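Local coordinates for teichoic acid D-alanine hydrolase (Staphylococcus aureus, PDB 5ZH8), which removes D-alanyl esters from wall teichoic acid and lipoteichoic acid, and affects methicillin resistance, autolysis and cell wall structure, at residues Gly134-Gln139 / Tyr236-Asp241; Leu172-Leu177 / Lys205-Met210; Leu65-Asn70 / Asn117-Met122; Thr352-Asp357 / Asn370-Ile375. All coordinates share one frame; numbering follows the deposited sequence.

Contact 1 of 4, residues Gly134-Gln139 / Tyr236-Asp241; sequences GLLLKQ and YTKIGD
In the helical part of the beta-lactamase-like fold, helix 129-142 is crossed by helix 231-240. By analogy with the family, helix 129-142 is probably the one that carries the SxxK motif of the nucleophile at its start. The two segments approach to 10.3 Å between axes at an angle of 113°, so contact is concentrated at one patch rather than spread along a shared groove. Ile-239 fills the crossing. Its CD1, pushed forward by an extended chain (chi2 162°), sits 3.7 Å from Leu-136 CD2 and 3.8 Å from Leu-135 CB, so one methyl tip meets two successive residues of the facing helix. Leu-136 also uses its CD2 branch against Lys-238 CB, crossing that side chain obliquely.

Polar closure comes from Gln-139, which is extended beyond CG and runs past Lys-238 in the opposite direction. Its NE2 donates to the backbone carbonyl of Lys-238, Gln-139 NE2 to Lys-238 O being 2.9 Å. The acceptor lies close to the amide plane, while the donor stands above the plane of the peptide carbonyl. The other amide atom, OE1, rests against the methylene part of the lysine. Lys-238 bends only at its last torsion and carries its ammonium to Glu-143 of the same chain. Nearby, Leu-298 of helix 292-303 packs on Ile-239.

The division of labour is plain: aliphatic groups fill the crossing, and one amide N-H satisfies a peptide carbonyl near the C-terminal end of a helix, where the peptide dipoles probably make the oxygen a better acceptor.

Contact 2 of 4, residues Leu172-Leu177 / Lys205-Met210; sequences LHQSGL and KYKKHM
His-209 lays its imidazole beside the carbonyls of Leu-172 and His-173, with Leu-172 O meeting the ring at its edge, 3.6 Å from CD2 of His-209. His-173 opens the HxSGL sequence common among class C-type serine beta-lactamase relatives, and Leu-172 precedes it; the loop leaves helix 167-171 through a Schellman motif at His-173. A torsion placing CG anti to the backbone N (chi1 177°) brings the His-209 ring over to this loop. The same carbonyl of His-173 is gripped by the backbone: Met-210 N donates to His-173 O at 3.0 Å, nearly straight at 164°. His-209 CA adds a CA-H...O contact to that oxygen, answered by a second one from Gln-174 CA to Lys-208 O at 3.4 Å.

Further along, Gly-176 faces the type II turn from Lys-205 to Lys-208. Having no side chain, it lets its CA come to 4.1 Å from the CA of Tyr-206. The polar ends turn elsewhere in the chain: Gln-174 NE2 and Lys-207 NZ both reach Asp-169, while His-173 ND1 and Ser-175 OG bond to Asn-215. Met-210, bent at its last torsion (chi3 91°), sets its CE methyl 3.9 Å from Leu-177 O.

Contact 3 of 4, residues Leu65-Asn70 / Asn117-Met122; sequences LKEVYN and NTPNTM
Leu-65, Pro-119 and Asn-120 make up most of this junction, in which the extended chain leading into the short, weakly bonded outermost strand 68-69 of the large sheet lies against a type I turn, Thr-118 to Thr-121. Leu-65 points its side chain at the turn. Its CB is 3.9 Å from Pro-119 CB, and its CD1 branch lies 3.6 Å from Pro-119 O, so the leucine straddles the ring and the carbonyl of one residue. The ring's CG also approaches the carbonyl of Lys-66. Glu-67 CG lies 4.0 Å from Pro-119 CG, the two side chains crossing at about a right angle.

Asn-120 supplies the polar half. From Leu-65 N to Asn-120 OD1 is 2.6 Å, with an almost straight N-H (173°) arriving above the plane of the side-chain carbonyl. On its other arm, ND2 donates to Ser-63 O, so a single amide grips the backbone of the incoming chain at two places. Within the turn, Thr-118 N donates to Thr-121 OG1 at 2.9 Å; from outside it, Gln-109 bonds the same hydroxyl.

Both halves of the asparagine amide are thus satisfied by peptide groups, which should fix its rotation and hold the chain segment beside an apolar leucine-proline contact.

Contact 4 of 4, residues Thr352-Asp357 / Asn370-Ile375; sequences TVYYND and NNEVRI
Ile-375, Tyr-354 and Glu-372 set the geometry where the C-terminal helix 371-382 packs on strand 349-355 of the central antiparallel sheet, a pairing characteristic of the penicillin-recognising enzyme fold. Strand and helix segments run in the same general direction, with a moderate tilt. Ile-375 places CG1 anti to the backbone N (chi1 -159°), which leaves CG2 in the crowded position. Tyr-354 holds CG anti to its carbonyl carbon, and Ile-375 CG2 sits squarely over one face of its ring: a CH-pi contact, 3.7 Å from Ile-375 CG2 to the Tyr-354 ring centroid. The extended CG1 arm carries Ile-375 CD1 to the strand backbone, 3.5 Å from Thr-352 O.

Glu-372 also has CG anti to the backbone N, but folds at chi2 (85°), bringing its carboxylate to the ring's edge. Tyr-354 OH donates to Glu-372 OE2 at 2.5 Å, taking the anti lone pair, with ring and carboxylate planes 56° apart. Thr-352 keeps OG1 beside its backbone N and CG2 anti to it, turning CG2 to Ile-375. Asn-370 caps Val-373 N, and Asn-371 meets Thr-352 tip to tip: Asn-371 ND2 donates to Thr-352 OG1 at 2.9 Å, close to its own amide plane. Thr-352 OG1 is bonded to Asn-343 as well, and Asn-371 ND2 to Leu-363 O.

Arg-341 forms a salt bridge to the same OE2, so this buried oxygen is gripped twice; the arginine probably keeps Glu-372 ionised and a good acceptor for the phenol.

How the contacts relate
Contacts 3 and 4 both reach the large antiparallel sheet, one at its outermost strand 68-69 and the other at an inner strand; their centres are 18 Å apart. Contacts 1 and 2 belong to the helical side, and contact 2 is nested in the chain loop that contact 1 closes, with nearest atoms about 8 Å apart. Contact 1 lies on the opposite side of the chain's centre from contact 4, and contacts 2 and 3 are the farthest pair, 40 Å between centres. Helix 129-142 of contact 1 probably begins at the nucleophile motif, as in relatives; segment 205-210 of contact 2 runs directly into Tyr-211, which by family analogy probably heads the second motif. No two contacts touch.

Contact 1 of 4, residues Gly134-Gln139 / Tyr236-Asp241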
# COMPACT_ATOMS: atom_id res chain seq x y z
N GLY A 134 -15.29 6.30 19.15
CA GLY A 134 -15.07 5.71 20.46
C GLY A 134 -15.29 6.70 21.60
O GLY A 134 -15.87 6.36 22.62
N LEU A 135 -14.83 7.93 21.41
CA LEU A 135 -15.02 8.98 22.41
C LEU A 135 -16.49 9.29 22.62
O LEU A 135 -16.93 9.47 23.75
CB LEU A 135 -14.27 10.26 22.01
CG LEU A 135 -12.75 10.20 22.19
CD1 LEU A 135 -12.07 11.29 21.38
CD2 LEU A 135 -12.37 10.30 23.66
N LEU A 136 -17.25 9.33 21.52
CA LEU A 136 -18.69 9.54 21.57
C LEU A 136 -19.38 8.40 22.30
O LEU A 136 -20.31 8.63 23.07
CB LEU A 136 -19.25 9.69 20.15
CG LEU A 136 -18.88 10.97 19.38
CD1 LEU A 136 -19.32 10.86 17.93
CD2 LEU A 136 -19.48 12.20 20.04
N LEU A 137 -18.93 7.18 22.05
CA LEU A 137 -19.42 5.98 22.76
C LEU A 137 -19.20 6.11 24.26
O LEU A 137 -20.14 5.95 25.04
CB LEU A 137 -18.72 4.72 22.27
CG LEU A 137 -19.39 3.91 21.16
CD1 LEU A 137 -18.53 2.69 20.84
CD2 LEU A 137 -20.80 3.48 21.52
N LYS A 138 -17.97 6.38 24.65
CA LYS A 138 -17.64 6.52 26.07
C LYS A 138 -18.47 7.62 26.71
O LYS A 138 -18.99 7.45 27.82
CB LYS A 138 -16.14 6.79 26.26
CG LYS A 138 -15.71 6.94 27.72
CD LYS A 138 -15.91 5.67 28.55
CE LYS A 138 -14.80 4.66 28.29
NZ LYS A 138 -15.21 3.28 28.65
N GLN A 139 -18.61 8.75 26.01
CA GLN A 139 -19.46 9.83 26.48
C GLN A 139 -20.89 9.35 26.74
O GLN A 139 -21.47 9.64 27.78
CB GLN A 139 -19.48 10.97 25.47
CG GLN A 139 -18.26 11.87 25.53
CD GLN A 139 -18.23 12.88 24.40
OE1 GLN A 139 -18.96 12.74 23.42
NE2 GLN A 139 -17.37 13.89 24.52
N TYR A 236 -19.53 17.38 16.68
CA TYR A 236 -19.26 18.81 16.89
C TYR A 236 -19.69 19.28 18.28
O TYR A 236 -18.92 19.94 18.99
CB TYR A 236 -19.89 19.69 15.81
CG TYR A 236 -19.01 19.86 14.59
CD1 TYR A 236 -17.82 20.58 14.66
CD2 TYR A 236 -19.34 19.27 13.39
CE1 TYR A 236 -17.00 20.73 13.55
CE2 TYR A 236 -18.53 19.41 12.27
CZ TYR A 236 -17.36 20.14 12.36
OH TYR A 236 -16.55 20.30 11.25
N THR A 237 -20.91 18.94 18.68
CA THR A 237 -21.45 19.37 19.97
C THR A 237 -20.68 18.76 21.15
O THR A 237 -20.46 19.44 22.16
CB THR A 237 -22.94 19.02 20.09
OG1 THR A 237 -23.14 17.64 19.78
CG2 THR A 237 -23.77 19.85 19.15
N LYS A 238 -20.26 17.50 21.02
CA LYS A 238 -19.64 16.78 22.13
C LYS A 238 -18.11 16.73 22.11
O LYS A 238 -17.50 16.41 23.13
CB LYS A 238 -20.19 15.36 22.23
CG LYS A 238 -21.69 15.25 22.45
CD LYS A 238 -22.10 13.79 22.52
CE LYS A 238 -23.57 13.59 22.86
NZ LYS A 238 -23.85 13.94 24.28
N ILE A 239 -17.49 17.01 20.97
CA ILE A 239 -16.01 16.95 20.86
C ILE A 239 -15.43 18.14 20.10
O ILE A 239 -14.66 18.92 20.65
CB ILE A 239 -15.53 15.65 20.19
CG1 ILE A 239 -15.98 14.42 20.99
CG2 ILE A 239 -14.01 15.64 20.04
CD1 ILE A 239 -15.93 13.12 20.20
N GLY A 240 -15.82 18.28 18.83
CA GLY A 240 -15.26 19.29 17.93
C GLY A 240 -15.20 20.68 18.51
O GLY A 240 -14.13 21.30 18.55
N ASP A 241 -16.34 21.17 18.97
CA ASP A 241 -16.46 22.53 19.50
C ASP A 241 -15.92 22.69 20.92
O ASP A 241 -15.15 23.61 21.18
CB ASP A 241 -17.91 23.04 19.40
CG ASP A 241 -18.36 23.24 17.96
OD1 ASP A 241 -17.51 23.16 17.04
OD2 ASP A 241 -19.56 23.49 17.75

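Contact 2 of 4, residues Leu172-Leu177 / Lys205-Met210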
# COMPACT_ATOMS: atom_id res chain seq x y z
N LEU A 172 -14.27 -3.67 19.94
CA LEU A 172 -12.99 -4.39 20.00
C LEU A 172 -12.63 -5.13 18.70
O LEU A 172 -11.60 -5.81 18.65
CB LEU A 172 -13.00 -5.40 21.17
CG LEU A 172 -13.11 -4.89 22.61
CD1 LEU A 172 -13.34 -6.05 23.56
CD2 LEU A 172 -11.88 -4.10 23.03
N HIS A 173 -13.46 -5.00 17.67
CA HIS A 173 -13.29 -5.74 16.40
C HIS A 173 -13.28 -7.26 16.59
O HIS A 173 -12.33 -7.92 16.21
CB HIS A 173 -12.02 -5.30 15.65
CG HIS A 173 -12.04 -3.87 15.21
ND1 HIS A 173 -12.95 -3.38 14.29
CD2 HIS A 173 -11.25 -2.82 15.55
CE1 HIS A 173 -12.73 -2.10 14.09
NE2 HIS A 173 -11.70 -1.73 14.85
N GLN A 174 -14.35 -7.79 17.17
CA GLN A 174 -14.51 -9.24 17.35
C GLN A 174 -15.99 -9.64 17.29
O GLN A 174 -16.44 -10.51 18.04
CB GLN A 174 -13.88 -9.68 18.67
CG GLN A 174 -14.44 -8.98 19.90
CD GLN A 174 -13.84 -9.50 21.20
OE1 GLN A 174 -12.67 -9.88 21.25
NE2 GLN A 174 -14.65 -9.50 22.25
N SER A 175 -16.72 -9.02 16.37
CA SER A 175 -18.16 -9.22 16.24
C SER A 175 -18.52 -10.45 15.42
O SER A 175 -19.58 -11.06 15.62
CB SER A 175 -18.79 -7.98 15.62
OG SER A 175 -18.26 -7.74 14.33
N GLY A 176 -17.66 -10.81 14.48
CA GLY A 176 -17.93 -11.92 13.56
C GLY A 176 -18.65 -11.47 12.30
O GLY A 176 -19.05 -12.31 11.49
N LEU A 177 -18.80 -10.16 12.13
CA LEU A 177 -19.40 -9.61 10.93
C LEU A 177 -18.42 -9.75 9.77
O LEU A 177 -17.21 -9.56 9.95
CB LEU A 177 -19.76 -8.13 11.13
CG LEU A 177 -20.93 -7.77 12.04
CD1 LEU A 177 -20.85 -6.29 12.41
CD2 LEU A 177 -22.27 -8.09 11.41
N LYS A 205 -15.49 -17.01 12.00
CA LYS A 205 -14.88 -15.83 12.59
C LYS A 205 -15.63 -15.30 13.82
O LYS A 205 -15.28 -14.24 14.34
CB LYS A 205 -14.72 -14.73 11.53
CG LYS A 205 -13.52 -14.97 10.62
CD LYS A 205 -12.22 -14.50 11.28
CE LYS A 205 -11.00 -15.29 10.81
NZ LYS A 205 -10.78 -15.21 9.34
N TYR A 206 -16.67 -15.99 14.27
CA TYR A 206 -17.39 -15.52 15.46
C TYR A 206 -16.50 -15.50 16.71
O TYR A 206 -15.75 -16.44 16.98
CB TYR A 206 -18.66 -16.33 15.72
CG TYR A 206 -19.28 -16.05 17.07
CD1 TYR A 206 -19.88 -14.82 17.36
CD2 TYR A 206 -19.25 -17.02 18.08
CE1 TYR A 206 -20.44 -14.57 18.60
CE2 TYR A 206 -19.81 -16.78 19.33
CZ TYR A 206 -20.40 -15.55 19.58
OH TYR A 206 -20.96 -15.31 20.82
N LYS A 207 -16.61 -14.42 17.48
CA LYS A 207 -15.81 -14.19 18.69
C LYS A 207 -14.28 -14.31 18.48
O LYS A 207 -13.55 -14.64 19.41
CB LYS A 207 -16.29 -15.10 19.84
CG LYS A 207 -15.97 -14.60 21.25
CD LYS A 207 -16.75 -13.35 21.66
CE LYS A 207 -18.18 -13.65 22.10
NZ LYS A 207 -18.60 -12.81 23.25
N LYS A 208 -13.82 -14.05 17.26
CA LYS A 208 -12.40 -13.89 16.99
C LYS A 208 -12.15 -12.51 16.43
O LYS A 208 -13.03 -11.91 15.83
CB LYS A 208 -11.90 -14.94 16.01
CG LYS A 208 -11.55 -16.28 16.64
CD LYS A 208 -10.86 -17.21 15.65
CE LYS A 208 -11.83 -17.75 14.61
NZ LYS A 208 -11.25 -18.81 13.75
N HIS A 209 -10.92 -12.02 16.60
CA HIS A 209 -10.58 -10.68 16.16
C HIS A 209 -10.47 -10.59 14.65
O HIS A 209 -9.94 -11.49 14.00
CB HIS A 209 -9.27 -10.20 16.80
CG HIS A 209 -8.84 -8.85 16.31
ND1 HIS A 209 -8.07 -8.67 15.18
CD2 HIS A 209 -9.07 -7.61 16.81
CE1 HIS A 209 -7.84 -7.38 15.00
NE2 HIS A 209 -8.44 -6.71 15.98
N MET A 210 -11.00 -9.51 14.09
CA MET A 210 -10.85 -9.20 12.68
C MET A 210 -11.13 -7.72 12.47
O MET A 210 -12.27 -7.27 12.65
CB MET A 210 -11.83 -10.04 11.85
CG MET A 210 -11.52 -10.10 10.37
SD MET A 210 -13.00 -10.40 9.38
CE MET A 210 -13.53 -8.72 9.05

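Contact 3 of 4, residues Leu65-Asn70 / Asn117-Met122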
# COMPACT_ATOMS: atom_id res chain seq x y z
N LEU A 65 -2.75 28.92 9.94
CA LEU A 65 -1.82 28.37 10.92
C LEU A 65 -0.40 28.61 10.46
O LEU A 65 -0.10 28.50 9.27
CB LEU A 65 -2.06 26.86 11.10
CG LEU A 65 -3.43 26.46 11.65
CD1 LEU A 65 -3.58 24.94 11.64
CD2 LEU A 65 -3.65 27.02 13.05
N LYS A 66 0.48 28.94 11.41
CA LYS A 66 1.87 29.25 11.08
C LYS A 66 2.79 28.05 11.30
O LYS A 66 2.50 27.17 12.10
CB LYS A 66 2.37 30.48 11.88
CG LYS A 66 2.50 30.28 13.38
CD LYS A 66 3.09 31.53 14.05
CE LYS A 66 3.96 31.20 15.25
NZ LYS A 66 5.22 30.49 14.89
N GLU A 67 3.89 28.02 10.55
CA GLU A 67 4.91 27.00 10.72
C GLU A 67 5.57 27.17 12.08
O GLU A 67 5.80 28.29 12.54
CB GLU A 67 5.96 27.08 9.62
CG GLU A 67 5.44 26.71 8.24
CD GLU A 67 6.55 26.53 7.23
OE1 GLU A 67 7.43 25.68 7.49
OE2 GLU A 67 6.56 27.22 6.18
N VAL A 68 5.85 26.05 12.73
CA VAL A 68 6.59 26.03 13.98
C VAL A 68 7.73 25.04 13.80
O VAL A 68 7.51 23.85 13.59
CB VAL A 68 5.70 25.61 15.18
CG1 VAL A 68 6.50 25.68 16.47
CG2 VAL A 68 4.48 26.51 15.28
N TYR A 69 8.96 25.54 13.87
CA TYR A 69 10.13 24.71 13.72
C TYR A 69 11.35 25.43 14.25
O TYR A 69 11.73 26.47 13.71
CB TYR A 69 10.35 24.34 12.26
CG TYR A 69 11.74 23.80 11.97
CD1 TYR A 69 12.24 22.71 12.68
CD2 TYR A 69 12.54 24.39 11.01
CE1 TYR A 69 13.51 22.22 12.42
CE2 TYR A 69 13.80 23.89 10.74
CZ TYR A 69 14.28 22.82 11.46
OH TYR A 69 15.54 22.36 11.18
N ASN A 70 11.96 24.88 15.29
CA ASN A 70 13.12 25.49 15.91
C ASN A 70 14.36 24.68 15.58
O ASN A 70 14.69 23.71 16.27
CB ASN A 70 12.92 25.60 17.42
CG ASN A 70 14.12 26.19 18.12
OD1 ASN A 70 14.90 26.94 17.52
ND2 ASN A 70 14.28 25.86 19.39
N ASN A 117 2.00 21.58 0.77
CA ASN A 117 1.50 21.22 2.11
C ASN A 117 1.89 22.28 3.13
O ASN A 117 3.06 22.65 3.22
CB ASN A 117 2.07 19.87 2.56
CG ASN A 117 1.36 18.69 1.94
OD1 ASN A 117 0.14 18.63 1.92
ND2 ASN A 117 2.13 17.73 1.45
N THR A 118 0.92 22.76 3.88
CA THR A 118 1.16 23.73 4.94
C THR A 118 0.59 23.17 6.23
O THR A 118 -0.02 22.09 6.22
CB THR A 118 0.47 25.06 4.61
OG1 THR A 118 -0.94 24.88 4.56
CG2 THR A 118 0.94 25.58 3.27
N PRO A 119 0.80 23.87 7.36
CA PRO A 119 0.13 23.44 8.60
C PRO A 119 -1.40 23.47 8.50
O PRO A 119 -2.08 22.76 9.24
CB PRO A 119 0.63 24.45 9.63
CG PRO A 119 1.97 24.86 9.13
CD PRO A 119 1.83 24.88 7.63
N ASN A 120 -1.93 24.27 7.58
CA ASN A 120 -3.38 24.32 7.33
C ASN A 120 -3.94 23.12 6.58
O ASN A 120 -5.14 22.87 6.63
CB ASN A 120 -3.75 25.61 6.59
CG ASN A 120 -4.20 26.70 7.52
OD1 ASN A 120 -3.46 27.63 7.81
ND2 ASN A 120 -5.43 26.57 8.02
N THR A 121 -3.07 22.38 5.89
CA THR A 121 -3.50 21.20 5.15
C THR A 121 -4.15 20.15 6.06
O THR A 121 -3.57 19.76 7.08
CB THR A 121 -2.32 20.52 4.43
OG1 THR A 121 -1.64 21.49 3.62
CG2 THR A 121 -2.80 19.38 3.56
N MET A 122 -5.34 19.72 5.66
CA MET A 122 -6.11 18.72 6.39
C MET A 122 -6.07 17.40 5.63
O MET A 122 -6.33 17.37 4.43
CB MET A 122 -7.56 19.18 6.56
CG MET A 122 -7.68 20.47 7.35
SD MET A 122 -9.22 21.36 7.09
CE MET A 122 -10.39 20.35 8.00

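Contact 4 of 4, residues Thr352-Asp357 / Asn370-Ile375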
# COMPACT_ATOMS: atom_id res chain seq x y z
N THR A 352 -1.00 8.90 11.03
CA THR A 352 -0.46 8.09 12.11
C THR A 352 -0.07 8.97 13.29
O THR A 352 0.39 10.09 13.12
CB THR A 352 0.75 7.26 11.63
OG1 THR A 352 0.41 6.57 10.41
CG2 THR A 352 1.16 6.25 12.67
N VAL A 353 -0.29 8.45 14.50
CA VAL A 353 -0.05 9.18 15.73
C VAL A 353 0.63 8.24 16.70
O VAL A 353 0.11 7.17 16.99
CB VAL A 353 -1.36 9.67 16.40
CG1 VAL A 353 -1.04 10.58 17.59
CG2 VAL A 353 -2.26 10.40 15.41
N TYR A 354 1.80 8.64 17.19
CA TYR A 354 2.46 7.96 18.30
C TYR A 354 2.51 8.97 19.43
O TYR A 354 2.87 10.12 19.19
CB TYR A 354 3.89 7.59 17.93
CG TYR A 354 4.10 6.26 17.26
CD1 TYR A 354 3.10 5.64 16.51
CD2 TYR A 354 5.33 5.63 17.34
CE1 TYR A 354 3.33 4.43 15.90
CE2 TYR A 354 5.57 4.43 16.73
CZ TYR A 354 4.58 3.83 16.01
OH TYR A 354 4.86 2.62 15.42
N TYR A 355 2.14 8.56 20.64
CA TYR A 355 2.25 9.47 21.76
C TYR A 355 2.41 8.82 23.11
O TYR A 355 2.17 7.62 23.28
CB TYR A 355 1.06 10.45 21.80
CG TYR A 355 -0.26 9.89 22.27
CD1 TYR A 355 -0.58 9.87 23.62
CD2 TYR A 355 -1.20 9.42 21.37
CE1 TYR A 355 -1.80 9.39 24.06
CE2 TYR A 355 -2.42 8.93 21.80
CZ TYR A 355 -2.71 8.92 23.14
OH TYR A 355 -3.92 8.43 23.58
N ASN A 356 2.86 9.64 24.06
CA ASN A 356 2.93 9.28 25.47
C ASN A 356 2.63 10.54 26.30
O ASN A 356 1.99 11.46 25.80
CB ASN A 356 4.29 8.61 25.81
CG ASN A 356 5.48 9.52 25.58
OD1 ASN A 356 5.36 10.74 25.58
ND2 ASN A 356 6.64 8.91 25.43
N ASP A 357 3.08 10.59 27.55
CA ASP A 357 2.77 11.74 28.40
C ASP A 357 3.64 12.97 28.12
O ASP A 357 3.34 14.06 28.61
CB ASP A 357 2.84 11.36 29.88
CG ASP A 357 1.68 10.48 30.33
OD1 ASP A 357 0.81 10.14 29.50
OD2 ASP A 357 1.64 10.11 31.52
N ASN A 370 5.32 4.00 3.34
CA ASN A 370 5.51 3.48 4.68
C ASN A 370 5.63 4.62 5.70
O ASN A 370 6.71 5.20 5.89
CB ASN A 370 6.76 2.60 4.71
CG ASN A 370 6.85 1.76 5.96
OD1 ASN A 370 6.23 2.07 6.98
ND2 ASN A 370 7.64 0.69 5.89
N ASN A 371 4.52 4.94 6.35
CA ASN A 371 4.52 6.00 7.34
C ASN A 371 5.05 5.51 8.70
O ASN A 371 5.56 6.30 9.49
CB ASN A 371 3.10 6.58 7.49
CG ASN A 371 3.10 8.01 8.01
OD1 ASN A 371 3.91 8.84 7.58
ND2 ASN A 371 2.18 8.31 8.92
N GLU A 372 4.93 4.21 8.96
CA GLU A 372 5.23 3.64 10.29
C GLU A 372 6.72 3.68 10.59
O GLU A 372 7.12 3.99 11.70
CB GLU A 372 4.74 2.20 10.39
CG GLU A 372 4.58 1.73 11.83
CD GLU A 372 3.23 2.09 12.44
OE1 GLU A 372 2.27 2.30 11.68
OE2 GLU A 372 3.12 2.13 13.68
N VAL A 373 7.52 3.36 9.58
CA VAL A 373 8.96 3.43 9.72
C VAL A 373 9.37 4.86 10.06
O VAL A 373 10.28 5.07 10.86
CB VAL A 373 9.69 2.96 8.44
CG1 VAL A 373 11.16 3.31 8.48
CG2 VAL A 373 9.53 1.45 8.26
N ARG A 374 8.68 5.83 9.47
CA ARG A 374 9.03 7.24 9.69
C ARG A 374 8.72 7.66 11.12
O ARG A 374 9.58 8.20 11.81
CB ARG A 374 8.28 8.16 8.71
CG ARG A 374 8.54 7.90 7.24
CD ARG A 374 7.63 8.78 6.39
NE ARG A 374 7.95 8.77 4.96
CZ ARG A 374 8.98 9.40 4.42
NH1 ARG A 374 9.84 10.07 5.17
NH2 ARG A 374 9.18 9.34 3.11
N ILE A 375 7.49 7.42 11.55
CA ILE A 375 7.04 7.85 12.87
C ILE A 375 7.80 7.10 13.98
O ILE A 375 8.03 7.66 15.05
CB ILE A 375 5.51 7.72 13.02
CG1 ILE A 375 4.99 8.61 14.15
CG2 ILE A 375 5.09 6.27 13.24
CD1 ILE A 375 3.48 8.75 14.17